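Local coordinates for probable glutamine-binding lipoprotein GlnH (GLNBP) (Mycobacterium tuberculosis, PDB 6H20), which binds asparagine and glutamate as a solute-binding lipoprotein and probably senses aspartate to regulate protein kinase G and glutamate metabolism, at residues G252-E255 against R256-D260. Sequence-based numbering, arbitrary orientation.
Sequences GTLE and RIRND
N259 closes the last turn of an alpha-helix, 244-259, by folding its side chain back onto the carbonyl of E255, and the segment illustrates how a C-terminal helix end is finished. Among the i to i+4 bonds N259 N to E255 O is the weak member at 3.3 Å, and R256 O accepts from both N259 N and D260 N. The amide supplies a firmer grip: N259 ND2 reaches E255 O at 2.9 Å, nearly straight at 168°, with the oxygen close to the plane of the amide. The E255 carboxylate lies alongside, almost parallel to that amide, its OE2 hydrogen-bonded to Y285 OH.

The preceding residue, R258, reaches back across L254, laying one guanidinium face over L254 CB, 3.6 Å from NH1. With CG anti to the carbonyl carbon (chi1 -68°) the chain starts back toward L254, and its extension from CG to NE completes the reach. A water joins R258 NH1 to E255 OE1, the latter link weak, while V137 O and T136 OG1 hold NH2. On the buried side L254 CD2 meets I257 CD1 at 3.9 Å, and I257 also packs on helix 77-90.

That helix anchors R256 too, through E84 and D88; D88 additionally takes T253 OG1. I257 CG2 lies against one face of the R256 guanidinium, whose edge meets the carboxylate of D260 in a salt bridge from NH1 to the syn side of OD2 at 2.9 Å.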
loop_
_atom_site.group_PDB
_atom_site.type_symbol
_atom_site.label_atom_id
_atom_site.label_comp_id
_atom_site.label_asym_id
_atom_site.label_seq_id
_atom_site.Cartn_x
_atom_site.Cartn_y
_atom_site.Cartn_z
ATOM N N GLY A 252 9.176 13.693 -9.662
ATOM C CA GLY A 252 9.871 13.635 -10.935
ATOM C C GLY A 252 10.013 12.213 -11.456
ATOM O O GLY A 252 9.775 11.949 -12.642
ATOM N N THR A 253 10.399 11.276 -10.577
ATOM C CA THR A 253 10.463 9.871 -10.974
ATOM C C THR A 253 9.112 9.386 -11.467
ATOM O O THR A 253 9.025 8.677 -12.481
ATOM C CB THR A 253 10.913 8.994 -9.797
ATOM O OG1 THR A 253 12.187 9.448 -9.319
ATOM C CG2 THR A 253 11.048 7.542 -10.251
ATOM N N LEU A 254 8.042 9.743 -10.754
ATOM C CA LEU A 254 6.730 9.268 -11.172
ATOM C C LEU A 254 6.326 9.857 -12.521
ATOM O O LEU A 254 5.757 9.151 -13.355
ATOM C CB LEU A 254 5.687 9.539 -10.087
ATOM C CG LEU A 254 5.977 8.774 -8.790
ATOM C CD1 LEU A 254 4.929 9.059 -7.714
ATOM C CD2 LEU A 254 6.110 7.254 -9.035
ATOM N N GLU A 255 6.617 11.141 -12.766
ATOM C CA GLU A 255 6.390 11.693 -14.104
ATOM C C GLU A 255 7.164 10.912 -15.155
ATOM O O GLU A 255 6.628 10.585 -16.226
ATOM C CB GLU A 255 6.804 13.166 -14.166
ATOM C CG GLU A 255 5.874 14.136 -13.436
ATOM C CD GLU A 255 4.619 14.467 -14.226
ATOM O OE1 GLU A 255 4.526 14.095 -15.424
ATOM O OE2 GLU A 255 3.726 15.117 -13.648
ATOM N N ARG A 256 8.428 10.587 -14.868
ATOM C CA ARG A 256 9.201 9.806 -15.829
ATOM C C ARG A 256 8.532 8.473 -16.135
ATOM O O ARG A 256 8.318 8.137 -17.304
ATOM C CB ARG A 256 10.629 9.576 -15.346
ATOM C CG ARG A 256 11.415 8.807 -16.393
ATOM C CD ARG A 256 12.842 8.567 -15.977
ATOM N NE ARG A 256 13.017 7.826 -14.724
ATOM C CZ ARG A 256 12.897 6.503 -14.600
ATOM N NH1 ARG A 256 12.543 5.755 -15.641
ATOM N NH2 ARG A 256 13.127 5.925 -13.424
ATOM N N ILE A 257 8.192 7.697 -15.102
ATOM C CA ILE A 257 7.710 6.340 -15.371
ATOM C C ILE A 257 6.298 6.333 -15.951
ATOM O O ILE A 257 5.935 5.409 -16.691
ATOM C CB ILE A 257 7.870 5.401 -14.160
ATOM C CG1 ILE A 257 6.941 5.803 -13.012
ATOM C CG2 ILE A 257 9.325 5.332 -13.732
ATOM C CD1 ILE A 257 6.877 4.730 -11.883
ATOM N N ARG A 258 5.470 7.336 -15.633
ATOM C CA ARG A 258 4.152 7.385 -16.268
ATOM C C ARG A 258 4.257 7.622 -17.765
ATOM O O ARG A 258 3.374 7.200 -18.520
ATOM C CB ARG A 258 3.280 8.479 -15.660
ATOM C CG ARG A 258 2.863 8.222 -14.225
ATOM C CD ARG A 258 1.768 9.196 -13.837
ATOM N NE ARG A 258 1.566 9.281 -12.396
ATOM C CZ ARG A 258 2.200 10.135 -11.591
ATOM N NH1 ARG A 258 3.108 10.988 -12.073
ATOM N NH2 ARG A 258 1.931 10.138 -10.294
ATOM N N ASN A 259 5.324 8.284 -18.213
ATOM C CA ASN A 259 5.423 8.736 -19.593
ATOM C C ASN A 259 6.421 7.956 -20.435
ATOM O O ASN A 259 6.364 8.042 -21.668
ATOM C CB ASN A 259 5.791 10.224 -19.609
ATOM C CG ASN A 259 4.620 11.082 -19.275
ATOM O OD1 ASN A 259 3.744 11.296 -20.122
ATOM N ND2 ASN A 259 4.555 11.556 -18.042
ATOM N N ASP A 260 7.336 7.208 -19.824
ATOM C CA ASP A 260 8.363 6.516 -20.587
ATOM C C ASP A 260 8.071 5.036 -20.773
ATOM O O ASP A 260 8.939 4.300 -21.246
ATOM C CB ASP A 260 9.766 6.768 -20.016
ATOM C CG ASP A 260 10.080 5.960 -18.757
ATOM O OD1 ASP A 260 9.228 5.173 -18.260
ATOM O OD2 ASP A 260 11.220 6.103 -18.248
HETATM O O HOH W 1 2.817 11.968 -14.987
#